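Local coordinates for outer surface protein (Bacillus cereus ATCC 14579, PDB 1X7F), which probably acts as a 6-phospho-N-acetylmuramidase, a glycoside hydrolase that cleaves phosphorylated N-acetylmuramic acid derivatives during cell-wall recycling, at residues P35-K40 with A209-W214; L141-N146 with S165-C170; F203-V208 with I249-A254; N228-V233 with A365-F370; I333-F338 with R357-G362. One frame throughout, in Å; residues are numbered along the deposited sequence.

Contact 1. Residues P35-K40 with A209-W214; sequences PEHSTK and ANIGPW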
# COMPACT_ATOMS: atom_id res chain seq x y z
N PRO A 35 22.60 -2.37 5.82
CA PRO A 35 23.64 -3.38 6.01
C PRO A 35 24.64 -3.07 7.14
O PRO A 35 25.14 -4.00 7.78
CB PRO A 35 24.35 -3.42 4.65
CG PRO A 35 23.30 -2.96 3.70
CD PRO A 35 22.60 -1.86 4.44
N GLU A 36 24.90 -1.79 7.40
CA GLU A 36 25.85 -1.41 8.45
C GLU A 36 25.34 -1.74 9.85
O GLU A 36 26.13 -1.91 10.78
CB GLU A 36 26.26 0.06 8.34
CG GLU A 36 25.17 1.06 8.71
CD GLU A 36 25.49 2.45 8.20
OE1 GLU A 36 25.30 2.69 6.99
OE2 GLU A 36 25.91 3.30 9.02
N HIS A 37 24.02 -1.84 9.99
CA HIS A 37 23.39 -2.21 11.26
C HIS A 37 23.13 -3.71 11.39
O HIS A 37 22.41 -4.15 12.30
CB HIS A 37 22.08 -1.45 11.45
CG HIS A 37 22.24 0.04 11.47
ND1 HIS A 37 23.25 0.68 12.16
CD2 HIS A 37 21.51 1.02 10.88
CE1 HIS A 37 23.14 1.98 11.99
NE2 HIS A 37 22.09 2.22 11.23
N SER A 38 23.72 -4.50 10.49
CA SER A 38 23.48 -5.94 10.42
C SER A 38 24.69 -6.71 9.85
O SER A 38 25.81 -6.19 9.86
CB SER A 38 22.21 -6.21 9.60
OG SER A 38 21.84 -7.58 9.64
N THR A 39 24.46 -7.95 9.41
CA THR A 39 25.47 -8.72 8.68
C THR A 39 24.96 -9.05 7.29
O THR A 39 23.76 -9.09 7.06
CB THR A 39 25.85 -10.02 9.43
OG1 THR A 39 24.71 -10.89 9.51
CG2 THR A 39 26.24 -9.74 10.89
N LYS A 40 25.88 -9.30 6.36
CA LYS A 40 25.51 -9.64 4.99
C LYS A 40 24.68 -10.94 4.93
O LYS A 40 23.81 -11.07 4.09
CB LYS A 40 26.74 -9.73 4.07
CG LYS A 40 27.63 -10.94 4.32
CD LYS A 40 28.92 -10.87 3.54
CE LYS A 40 29.84 -12.02 3.93
NZ LYS A 40 31.17 -11.88 3.31
N ALA A 209 10.16 -5.68 13.05
CA ALA A 209 11.44 -5.08 12.67
C ALA A 209 12.03 -4.15 13.74
O ALA A 209 11.32 -3.33 14.33
CB ALA A 209 11.30 -4.35 11.34
N ASN A 210 13.34 -4.29 13.97
CA ASN A 210 14.07 -3.51 14.98
C ASN A 210 15.11 -2.54 14.44
O ASN A 210 15.69 -1.78 15.22
CB ASN A 210 14.73 -4.46 15.99
CG ASN A 210 13.72 -5.04 16.96
OD1 ASN A 210 12.76 -4.36 17.34
ND2 ASN A 210 13.91 -6.29 17.35
N ILE A 211 15.35 -2.56 13.13
CA ILE A 211 16.42 -1.77 12.51
C ILE A 211 15.88 -0.63 11.65
O ILE A 211 15.01 -0.83 10.82
CB ILE A 211 17.37 -2.68 11.67
CG1 ILE A 211 17.98 -3.79 12.54
CG2 ILE A 211 18.48 -1.85 11.00
CD1 ILE A 211 18.57 -4.96 11.73
N GLY A 212 16.43 0.56 11.88
CA GLY A 212 16.24 1.71 11.00
C GLY A 212 17.59 2.38 10.84
O GLY A 212 18.59 1.89 11.36
N PRO A 213 17.64 3.50 10.12
CA PRO A 213 18.89 4.24 9.93
C PRO A 213 19.50 4.87 11.19
O PRO A 213 20.73 4.86 11.32
CB PRO A 213 18.50 5.34 8.93
CG PRO A 213 17.05 5.51 9.12
CD PRO A 213 16.52 4.13 9.40
N TRP A 214 18.68 5.41 12.09
CA TRP A 214 19.19 6.19 13.25
C TRP A 214 18.86 5.56 14.60
O TRP A 214 18.25 4.50 14.65
CB TRP A 214 18.65 7.63 13.24
CG TRP A 214 18.22 8.17 11.90
CD1 TRP A 214 16.94 8.37 11.46
CD2 TRP A 214 19.08 8.59 10.83
NE1 TRP A 214 16.95 8.88 10.18
CE2 TRP A 214 18.25 9.03 9.78
CE3 TRP A 214 20.46 8.63 10.66
CZ2 TRP A 214 18.76 9.50 8.57
CZ3 TRP A 214 20.97 9.12 9.46
CH2 TRP A 214 20.11 9.53 8.43
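The imidazole of His37 meets Pro213 O near its plane at the NE2 edge, while Gly212 O and Ile211 CG2 approach the ring obliquely. One face has Glu36 CG above its centre, a cover that is uncertain because Glu36 is modelled in two conformers. A second flat group, the Trp214 indole, carries Pro213 CB over one face but does not reach 35-40. These residues belong to two loops of a (beta/alpha)8 barrel: the one at 35-40 links strand 28-33 to helix 40-51, and the one at 209-214 follows strand 201-204. Both leave the C-terminal ends of their strands, the end where barrel glycosidases of this kind keep their active sites.

Further bonds tie each loop to its surroundings. Asn210 and Ile211 form a classic beta bulge facing Ala252, while Thr39 is the N-cap of helix 40-51. The hydroxyl of Ser38 is probably hydrogen-bonded to Tyr253 OH, at a doubtfully short distance.

The apolar part of the contact is supplied by Ile211, whose CG2 branch rests 3.6 Å from His37 CB. The other branch of Ile211 reaches toward the next residue, its CD1 lying 4.4 Å from Ser38 CB. One hydrogen bond joins the loops, His37 NE2 donating its N-H to Pro213 O at 3.0 Å. It is moderately bent, and the donor stands above the carbonyl plane rather than in it. With its ring carbon CG anti to the carbonyl carbon (chi1 -60°), His37 extends across to the other loop, and its CD2 comes to 3.1 Å from Gly212 O.

Contact 2. Residues L141-N146 with S165-C170; sequences LKIELN and SALIGC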
# COMPACT_ATOMS: atom_id res chain seq x y z
N LEU A 141 20.74 4.29 -14.99
CA LEU A 141 20.30 4.41 -13.61
C LEU A 141 19.02 5.23 -13.49
O LEU A 141 18.85 6.24 -14.17
CB LEU A 141 21.42 5.02 -12.75
CG LEU A 141 22.63 4.11 -12.48
CD1 LEU A 141 23.86 4.93 -12.11
CD2 LEU A 141 22.31 3.09 -11.40
N LYS A 142 18.11 4.77 -12.64
CA LYS A 142 16.89 5.50 -12.32
C LYS A 142 17.21 6.62 -11.34
O LYS A 142 18.03 6.44 -10.43
CB LYS A 142 15.84 4.58 -11.69
CG LYS A 142 15.23 3.54 -12.63
CD LYS A 142 14.18 4.14 -13.55
CE LYS A 142 13.84 3.20 -14.69
NZ LYS A 142 15.04 2.85 -15.49
N ILE A 143 16.59 7.78 -11.52
CA ILE A 143 16.72 8.88 -10.56
C ILE A 143 15.44 8.96 -9.74
O ILE A 143 14.40 9.39 -10.25
CB ILE A 143 17.03 10.24 -11.25
CG1 ILE A 143 18.18 10.14 -12.28
CG2 ILE A 143 17.28 11.33 -10.20
CD1 ILE A 143 19.51 9.63 -11.75
N GLU A 144 15.52 8.53 -8.48
CA GLU A 144 14.37 8.59 -7.57
C GLU A 144 14.27 9.94 -6.87
O GLU A 144 15.21 10.39 -6.21
CB GLU A 144 14.41 7.45 -6.55
CG GLU A 144 13.17 7.42 -5.66
CD GLU A 144 12.99 6.11 -4.94
OE1 GLU A 144 12.24 5.25 -5.44
OE2 GLU A 144 13.60 5.92 -3.88
N LEU A 145 13.12 10.59 -7.02
CA LEU A 145 12.87 11.88 -6.41
C LEU A 145 12.04 11.72 -5.14
O LEU A 145 11.32 10.72 -4.97
CB LEU A 145 12.16 12.81 -7.38
CG LEU A 145 12.79 13.08 -8.76
CD1 LEU A 145 11.78 13.81 -9.61
CD2 LEU A 145 14.09 13.87 -8.65
N ASN A 146 12.14 12.70 -4.25
CA ASN A 146 11.34 12.76 -3.04
C ASN A 146 9.94 13.25 -3.40
O ASN A 146 9.76 14.38 -3.85
CB ASN A 146 12.00 13.71 -2.02
CG ASN A 146 11.45 13.55 -0.61
OD1 ASN A 146 10.35 13.02 -0.39
ND2 ASN A 146 12.22 14.00 0.36
N SER A 165 11.49 9.39 -18.47
CA SER A 165 11.48 7.93 -18.37
C SER A 165 12.51 7.33 -17.39
O SER A 165 12.40 6.17 -17.00
CB SER A 165 11.62 7.32 -19.77
OG SER A 165 12.45 6.17 -19.77
N ALA A 166 13.51 8.13 -17.00
CA ALA A 166 14.50 7.72 -16.00
C ALA A 166 14.05 8.04 -14.56
O ALA A 166 14.58 7.49 -13.58
CB ALA A 166 15.86 8.34 -16.30
N LEU A 167 13.05 8.92 -14.42
CA LEU A 167 12.54 9.32 -13.12
C LEU A 167 11.57 8.33 -12.47
O LEU A 167 10.71 7.76 -13.14
CB LEU A 167 11.88 10.70 -13.20
CG LEU A 167 12.75 11.91 -13.56
CD1 LEU A 167 11.89 13.16 -13.72
CD2 LEU A 167 13.85 12.15 -12.52
N ILE A 168 11.74 8.13 -11.16
CA ILE A 168 10.74 7.53 -10.28
C ILE A 168 10.63 8.41 -9.03
O ILE A 168 11.40 9.37 -8.87
CB ILE A 168 11.07 6.03 -9.92
CG1 ILE A 168 12.45 5.90 -9.26
CG2 ILE A 168 10.96 5.13 -11.16
CD1 ILE A 168 12.78 4.49 -8.77
N GLY A 169 9.68 8.09 -8.16
CA GLY A 169 9.47 8.86 -6.95
C GLY A 169 9.20 7.98 -5.74
O GLY A 169 8.50 6.97 -5.83
N CYS A 170 9.76 8.38 -4.60
CA CYS A 170 9.43 7.72 -3.35
C CYS A 170 9.31 8.74 -2.23
O CYS A 170 10.13 9.64 -2.10
CB CYS A 170 10.45 6.63 -3.00
SG CYS A 170 10.06 5.68 -1.52
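Ile143 and Leu145 pair with 165-170 through four backbone hydrogen bonds, in the pattern of two parallel strands whose axes cross at 37°. Ile143 N donates to Ala166 O and Ile143 O accepts from Ile168 N; Leu145 N then donates to Ile168 O at 2.8 Å, and Leu145 O accepts from Cys170 N at 2.8 Å. Alpha-carbon hydrogens add to the seam, among them that of Glu144 CA, 3.3 Å from Ile168 O.

Apolar contacts fall mainly on the face of Ile143, Leu145 and Leu167. There Leu167 CD2 sits between its two neighbours, 3.9 Å from Ile143 CB and 3.9 Å from Leu145 CD1. At the start of the pair the bent chain of Lys142 brings its CD to 4.1 Å from Ile168 CG2.

The other face is mixed, with Glu144 beside Ile168 and Cys170. Glu144, its CG anti to the backbone N (chi1 -175°), extends over Cys170 and lays its carboxylate against Cys170 CB, while Glu144 OE1 is 3.5 Å from Ile168 CD1. The carboxylate is held by a salt bridge from OE1 to Arg57.

The two strands and helix 153-157 form one beta-alpha-beta unit of the barrel. Leu145 and Leu167 face that helix, whereas Glu144 and Ile168 touch Ile91 of strand 89-94 across the barrel interior. Strand 119-122 borders the far edge of 142-146, and Gly169 bonds to Arg199 just before strand 201-204.

Contact 3. Residues F203-V208 with I249-A254; sequences FITSHV and IGNAYA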
# COMPACT_ATOMS: atom_id res chain seq x y z
N PHE A 203 6.29 4.24 2.12
CA PHE A 203 6.79 3.31 3.14
C PHE A 203 5.73 2.91 4.16
O PHE A 203 4.93 3.74 4.61
CB PHE A 203 7.95 3.94 3.90
CG PHE A 203 9.24 3.99 3.12
CD1 PHE A 203 9.69 5.19 2.56
CD2 PHE A 203 10.03 2.85 2.99
CE1 PHE A 203 10.91 5.25 1.90
CE2 PHE A 203 11.24 2.90 2.32
CZ PHE A 203 11.68 4.10 1.77
N ILE A 204 5.75 1.63 4.52
CA ILE A 204 4.96 1.13 5.63
C ILE A 204 5.89 0.56 6.69
O ILE A 204 7.08 0.30 6.43
CB ILE A 204 3.95 0.05 5.15
CG1 ILE A 204 4.67 -1.22 4.64
CG2 ILE A 204 2.97 0.65 4.14
CD1 ILE A 204 3.72 -2.35 4.25
N THR A 205 5.37 0.36 7.89
CA THR A 205 6.20 -0.08 9.00
C THR A 205 5.81 -1.45 9.54
O THR A 205 4.62 -1.77 9.71
CB THR A 205 6.20 0.99 10.10
OG1 THR A 205 7.17 0.66 11.10
CG2 THR A 205 4.87 1.03 10.86
N SER A 206 6.83 -2.26 9.77
CA SER A 206 6.70 -3.53 10.44
C SER A 206 6.64 -3.34 11.96
O SER A 206 7.23 -2.39 12.51
CB SER A 206 7.88 -4.42 10.06
OG SER A 206 8.03 -5.51 10.95
N HIS A 207 5.91 -4.23 12.62
CA HIS A 207 5.79 -4.19 14.08
C HIS A 207 6.72 -5.20 14.76
O HIS A 207 6.73 -5.32 15.99
CB HIS A 207 4.32 -4.35 14.49
CG HIS A 207 3.44 -3.29 13.89
ND1 HIS A 207 3.61 -1.94 14.15
CD2 HIS A 207 2.44 -3.37 12.98
CE1 HIS A 207 2.73 -1.25 13.47
NE2 HIS A 207 2.01 -2.09 12.74
N VAL A 208 7.52 -5.90 13.95
CA VAL A 208 8.51 -6.84 14.44
C VAL A 208 9.92 -6.25 14.24
O VAL A 208 10.75 -6.32 15.14
CB VAL A 208 8.38 -8.22 13.74
CG1 VAL A 208 9.39 -9.21 14.27
CG2 VAL A 208 6.96 -8.79 13.92
N ILE A 249 8.43 -1.77 2.90
CA ILE A 249 8.65 -1.80 4.35
C ILE A 249 9.91 -1.00 4.69
O ILE A 249 11.00 -1.33 4.22
CB ILE A 249 8.77 -3.26 4.86
CG1 ILE A 249 7.64 -4.13 4.29
CG2 ILE A 249 8.85 -3.28 6.41
CD1 ILE A 249 7.75 -5.59 4.61
N GLY A 250 9.75 0.03 5.53
CA GLY A 250 10.80 0.98 5.84
C GLY A 250 11.81 0.51 6.86
O GLY A 250 12.98 0.89 6.80
N ASN A 251 11.37 -0.31 7.82
CA ASN A 251 12.29 -0.92 8.79
C ASN A 251 12.62 -2.39 8.47
O ASN A 251 11.93 -3.02 7.67
CB ASN A 251 11.81 -0.73 10.27
CG ASN A 251 10.30 -0.99 10.48
OD1 ASN A 251 9.78 -0.83 11.59
ND2 ASN A 251 9.60 -1.39 9.43
N ALA A 252 13.68 -2.93 9.08
CA ALA A 252 14.11 -4.34 8.87
C ALA A 252 14.31 -5.02 10.22
O ALA A 252 14.70 -4.35 11.17
CB ALA A 252 15.41 -4.38 8.06
N TYR A 253 14.07 -6.32 10.35
CA TYR A 253 13.56 -7.21 9.31
C TYR A 253 12.10 -7.47 9.64
O TYR A 253 11.77 -7.78 10.80
CB TYR A 253 14.29 -8.56 9.37
CG TYR A 253 15.77 -8.46 9.14
CD1 TYR A 253 16.69 -8.70 10.17
CD2 TYR A 253 16.27 -8.08 7.89
CE1 TYR A 253 18.06 -8.59 9.94
CE2 TYR A 253 17.62 -7.97 7.66
CZ TYR A 253 18.51 -8.22 8.68
OH TYR A 253 19.85 -8.10 8.39
N ALA A 254 11.23 -7.38 8.63
CA ALA A 254 9.85 -7.80 8.81
C ALA A 254 9.88 -9.31 9.05
O ALA A 254 10.77 -10.01 8.54
CB ALA A 254 9.01 -7.46 7.56
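Ser206 OG is gripped by several groups while lying 3.6 Å from Ala254 CA of the facing loop. It accepts a hydrogen bond from Val208 N at 3.1 Å, closing an ST turn, and is also bonded to Ala209 N and to the carboxylate of Glu258. Turned anti to the backbone N (chi1 163°), this hydroxyl points at Ala254, and Ser206 CB lies 3.9 Å from Ile249 CG2.

Between the backbones the bond is Gly250 N to Ile204 O, 2.8 Å long and nearly straight. The same oxygen receives the alpha hydrogen of Ile249, with Ile249 CA 3.3 Å away. The side chains of Ile204 and Ile249 share a face, CG1 to CG1 at 4.2 Å, and turn toward helices 231-240 and 256-264. Phe203 instead places CD2 3.5 Å from Gly250 CA, where a beta carbon would be tight against the ring. Further along, a cis peptide precedes Tyr253, whose hydroxyl bonds to Asp43.

Strands 201-204 and 246-249 are the seventh and eighth of the parallel barrel; here they part into their C-terminal loops, an arrangement consistent with a glycosidase (beta/alpha)8 barrel.

Contact 4. Residues N228-V233 with A365-F370; sequences NLPIEV and AEEELF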
# COMPACT_ATOMS: atom_id res chain seq x y z
N ASN A 228 0.64 2.79 13.76
CA ASN A 228 0.16 1.73 14.64
C ASN A 228 -0.96 0.88 14.02
O ASN A 228 -1.81 0.36 14.75
CB ASN A 228 -0.28 2.32 15.99
CG ASN A 228 0.84 3.11 16.67
OD1 ASN A 228 1.89 2.56 17.03
ND2 ASN A 228 0.62 4.41 16.85
N LEU A 229 -0.95 0.75 12.69
CA LEU A 229 -1.93 -0.08 11.97
C LEU A 229 -1.25 -1.38 11.56
O LEU A 229 -0.02 -1.36 11.38
CB LEU A 229 -2.39 0.62 10.69
CG LEU A 229 -3.51 1.66 10.67
CD1 LEU A 229 -3.79 2.00 9.21
CD2 LEU A 229 -4.76 1.13 11.34
N PRO A 230 -2.01 -2.49 11.43
CA PRO A 230 -1.46 -3.74 10.92
C PRO A 230 -0.78 -3.53 9.57
O PRO A 230 -1.26 -2.73 8.76
CB PRO A 230 -2.68 -4.65 10.80
CG PRO A 230 -3.60 -4.17 11.87
CD PRO A 230 -3.42 -2.67 11.83
N ILE A 231 0.32 -4.25 9.36
CA ILE A 231 1.21 -3.98 8.24
C ILE A 231 0.46 -4.13 6.91
O ILE A 231 0.61 -3.29 6.02
CB ILE A 231 2.51 -4.86 8.34
CG1 ILE A 231 3.64 -4.26 7.48
CG2 ILE A 231 2.24 -6.38 7.99
CD1 ILE A 231 4.91 -5.11 7.47
N GLU A 232 -0.41 -5.13 6.82
CA GLU A 232 -1.16 -5.41 5.60
C GLU A 232 -2.26 -4.38 5.35
O GLU A 232 -2.64 -4.14 4.20
CB GLU A 232 -1.72 -6.86 5.60
CG GLU A 232 -2.96 -7.08 6.46
CD GLU A 232 -2.66 -7.34 7.93
OE1 GLU A 232 -3.61 -7.70 8.65
OE2 GLU A 232 -1.49 -7.21 8.39
N VAL A 233 -2.75 -3.76 6.42
CA VAL A 233 -3.75 -2.69 6.32
C VAL A 233 -3.12 -1.40 5.75
O VAL A 233 -3.69 -0.77 4.87
CB VAL A 233 -4.46 -2.46 7.69
CG1 VAL A 233 -5.46 -1.31 7.61
CG2 VAL A 233 -5.18 -3.77 8.11
N ALA A 365 -13.58 -5.88 9.79
CA ALA A 365 -12.61 -5.69 10.85
C ALA A 365 -12.49 -4.21 11.20
O ALA A 365 -12.44 -3.36 10.30
CB ALA A 365 -11.24 -6.28 10.44
N GLU A 366 -12.47 -3.91 12.50
CA GLU A 366 -12.52 -2.55 13.02
C GLU A 366 -11.38 -1.67 12.49
O GLU A 366 -11.60 -0.50 12.19
CB GLU A 366 -12.50 -2.58 14.56
CG GLU A 366 -12.94 -1.28 15.24
CD GLU A 366 -12.59 -1.23 16.73
OE1 GLU A 366 -12.70 -0.13 17.35
OE2 GLU A 366 -12.17 -2.28 17.30
N GLU A 367 -10.18 -2.23 12.40
CA GLU A 367 -9.02 -1.49 11.90
C GLU A 367 -9.16 -1.11 10.42
O GLU A 367 -8.48 -0.21 9.94
CB GLU A 367 -7.72 -2.27 12.15
CG GLU A 367 -7.61 -3.61 11.42
CD GLU A 367 -8.27 -4.77 12.14
OE1 GLU A 367 -9.02 -4.56 13.12
OE2 GLU A 367 -8.04 -5.91 11.71
N GLU A 368 -10.06 -1.79 9.71
CA GLU A 368 -10.25 -1.58 8.26
C GLU A 368 -11.47 -0.75 7.87
O GLU A 368 -11.75 -0.59 6.69
CB GLU A 368 -10.30 -2.93 7.51
CG GLU A 368 -8.98 -3.71 7.48
CD GLU A 368 -9.00 -4.89 6.51
OE1 GLU A 368 -9.96 -5.02 5.71
OE2 GLU A 368 -8.04 -5.70 6.55
N LEU A 369 -12.19 -0.20 8.85
CA LEU A 369 -13.42 0.53 8.53
C LEU A 369 -13.14 1.76 7.67
O LEU A 369 -13.96 2.10 6.81
CB LEU A 369 -14.20 0.93 9.81
CG LEU A 369 -14.77 -0.18 10.70
CD1 LEU A 369 -15.60 0.41 11.82
CD2 LEU A 369 -15.59 -1.21 9.93
N PHE A 370 -12.02 2.43 7.89
CA PHE A 370 -11.68 3.60 7.08
C PHE A 370 -11.55 3.23 5.58
O PHE A 370 -11.70 4.08 4.71
CB PHE A 370 -10.39 4.24 7.60
CG PHE A 370 -9.15 3.48 7.25
CD1 PHE A 370 -8.42 3.82 6.11
CD2 PHE A 370 -8.72 2.41 8.03
CE1 PHE A 370 -7.29 3.11 5.77
CE2 PHE A 370 -7.59 1.71 7.69
CZ PHE A 370 -6.87 2.05 6.56
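Val233 presents CG1 to the edge of the Phe370 ring, near its plane, at 3.7 Å from CE2. The second methyl of the valine serves a different neighbour: CG2 is 3.9 Å from Glu368 CG and also touches the carboxylate, 3.8 Å from OE2. Leu229 approaches Phe370 from the opposite direction, its CD1 coming obliquely to 4.1 Å from CZ, so that leucine and valine both bear on the CE2-CZ end of the ring. That placement depends on the Phe370 torsion (chi1 75°), which directs the ring at 228-233. Pro230 crosses Glu367 at about a right angle, CG to CG at 4.1 Å.

This is a junction between domains. The beginning of helix 231-240, with Pro230 as its N-cap, belongs to the barrel, and the 3-10 segment 366-370 follows strand 358-364 of the C-terminal sheet. No hydrogen bond crosses between the two segments; the meeting is mostly apolar, with valine and leucine methyls also against a carboxylate and a carbonyl oxygen. Glu368 OE2 does bridge the domains, by a salt bridge to Lys236, while Lys273 N anchors its OE1 within the C-terminal domain. The ring of Phe370 also packs edge-to-face with His237. Val233 CG1 lies 4.0 Å from Glu367 O.

Contact 5. Residues I333-F338 with R357-G362; sequences IGNNSF and RKNIVG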
# COMPACT_ATOMS: atom_id res chain seq x y z
N ILE A 333 -27.82 -8.30 4.95
CA ILE A 333 -28.50 -8.78 3.77
C ILE A 333 -30.00 -8.64 3.97
O ILE A 333 -30.53 -8.83 5.07
CB ILE A 333 -28.10 -10.25 3.45
CG1 ILE A 333 -28.47 -10.59 2.00
CG2 ILE A 333 -28.70 -11.23 4.47
CD1 ILE A 333 -27.69 -11.72 1.40
N GLY A 334 -30.67 -8.27 2.88
CA GLY A 334 -32.12 -8.26 2.83
C GLY A 334 -32.63 -9.68 2.95
O GLY A 334 -32.19 -10.57 2.23
N ASN A 335 -33.56 -9.87 3.88
CA ASN A 335 -34.11 -11.18 4.18
C ASN A 335 -35.46 -11.41 3.48
O ASN A 335 -35.89 -10.56 2.70
CB ASN A 335 -34.16 -11.38 5.71
CG ASN A 335 -35.13 -10.43 6.43
OD1 ASN A 335 -34.83 -9.97 7.53
ND2 ASN A 335 -36.29 -10.18 5.85
N ASN A 336 -36.13 -12.52 3.78
CA ASN A 336 -37.41 -12.90 3.15
C ASN A 336 -38.50 -11.82 3.17
O ASN A 336 -39.40 -11.83 2.32
CB ASN A 336 -37.97 -14.18 3.78
CG ASN A 336 -37.10 -15.40 3.51
OD1 ASN A 336 -36.20 -15.39 2.66
ND2 ASN A 336 -37.35 -16.46 4.26
N SER A 337 -38.42 -10.90 4.12
CA SER A 337 -39.47 -9.92 4.28
C SER A 337 -39.12 -8.59 3.59
O SER A 337 -39.85 -7.61 3.72
CB SER A 337 -39.80 -9.74 5.76
OG SER A 337 -38.80 -8.96 6.39
N PHE A 338 -38.02 -8.56 2.83
CA PHE A 338 -37.60 -7.34 2.13
C PHE A 338 -38.04 -7.27 0.65
O PHE A 338 -37.54 -6.44 -0.11
CB PHE A 338 -36.08 -7.10 2.28
CG PHE A 338 -35.71 -5.63 2.53
CD1 PHE A 338 -36.62 -4.61 2.31
CD2 PHE A 338 -34.42 -5.30 2.94
CE1 PHE A 338 -36.27 -3.27 2.54
CE2 PHE A 338 -34.06 -3.96 3.17
CZ PHE A 338 -35.00 -2.95 2.97
N ARG A 357 -36.26 -6.13 8.25
CA ARG A 357 -36.16 -6.66 6.88
C ARG A 357 -34.72 -6.98 6.44
O ARG A 357 -34.47 -7.43 5.30
CB ARG A 357 -36.83 -5.68 5.91
CG ARG A 357 -38.33 -5.43 6.24
CD ARG A 357 -38.96 -4.25 5.50
NE ARG A 357 -38.11 -3.06 5.59
CZ ARG A 357 -38.34 -1.93 4.94
NH1 ARG A 357 -39.40 -1.82 4.14
NH2 ARG A 357 -37.49 -0.91 5.08
N LYS A 358 -33.77 -6.76 7.35
CA LYS A 358 -32.37 -7.08 7.12
C LYS A 358 -31.86 -8.06 8.17
O LYS A 358 -32.22 -7.95 9.35
CB LYS A 358 -31.53 -5.81 7.18
CG LYS A 358 -31.95 -4.73 6.19
CD LYS A 358 -30.91 -3.63 6.13
CE LYS A 358 -31.46 -2.39 5.47
NZ LYS A 358 -30.41 -1.34 5.38
N ASN A 359 -31.03 -9.02 7.75
CA ASN A 359 -30.28 -9.87 8.68
C ASN A 359 -28.84 -9.36 8.79
O ASN A 359 -28.23 -8.99 7.79
CB ASN A 359 -30.25 -11.32 8.18
CG ASN A 359 -31.61 -12.03 8.29
OD1 ASN A 359 -31.77 -13.12 7.74
ND2 ASN A 359 -32.59 -11.42 8.98
N ILE A 360 -28.27 -9.32 10.00
CA ILE A 360 -26.83 -9.01 10.10
C ILE A 360 -26.01 -10.28 9.83
O ILE A 360 -26.29 -11.33 10.40
CB ILE A 360 -26.39 -8.35 11.46
CG1 ILE A 360 -24.86 -8.14 11.44
CG2 ILE A 360 -26.84 -9.20 12.68
CD1 ILE A 360 -24.29 -7.39 12.63
N VAL A 361 -25.00 -10.16 8.98
CA VAL A 361 -24.24 -11.32 8.50
C VAL A 361 -22.85 -11.35 9.13
O VAL A 361 -22.36 -12.41 9.52
CB VAL A 361 -24.18 -11.33 6.94
CG1 VAL A 361 -23.16 -12.32 6.42
CG2 VAL A 361 -25.56 -11.68 6.38
N GLY A 362 -22.23 -10.18 9.26
CA GLY A 362 -20.91 -10.05 9.85
C GLY A 362 -20.49 -8.61 9.99
O GLY A 362 -21.31 -7.70 9.88
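A bend at chi3 (-48°) folds the Arg357 chain back along the Phe338 ring, which an unusual first torsion (chi1 -139°) has swung toward the arginine. Arg357 CB stands over one ring face, 3.8 Å from its centroid, in a CH-pi contact. Farther out the guanidinium lies against the same residue, with Phe338 CE1 over the centre of its face and 3.4 Å from Arg357 CZ; the two planes are 30° apart. Asp355 holds the guanidinium by a salt bridge to NE. Both side chains also touch a crystal neighbour, so their packing in solution may differ. Lys358 adds its CG obliquely, 3.8 Å from Phe338 CE2.

Behind these side chains the backbones pair antiparallel. Ile333 and Asn359 form a hydrogen-bonded pair, Ile333 N giving to Asn359 O at 3.0 Å and Asn359 N to Ile333 O at 2.7 Å. One further bond, almost straight, runs from Asn335 N to Arg357 O at 3.0 Å. After it the chain turns, with Phe338 N bonded back to Asn335 O.

In the mixed sheet of the C-terminal domain, strand 330-334 lies between 358-364 and 345-348, and strand 270-276 flanks the other edge of 358-364. Helix 282-289 packs on the face of Ile333 and Asn359 through Glu284, and a classic beta bulge at Val361 and Gly362 faces Val331.

Contacts 1, 2 and 3 belong to the barrel, contact 5 to the C-terminal domain, and contact 4 joins the two. Contacts 1 and 3 touch, their centres about 11 Å apart: Ile211 N lies 2.7 Å from Ala252 O, a probable hydrogen bond that knits the loops at the barrel rim. Contact 2, centred about 22 Å from contact 3, meets it where Cys170 SG packs on Phe203, next to the closure between the sixth and seventh strands. Contact 3 reaches contact 4 through a probable, short hydrogen bond from His207 NE2 to Leu229 O. Contact 5 is remote, its centre about 53 Å from that of contact 1 and about 41 Å from that of contact 3.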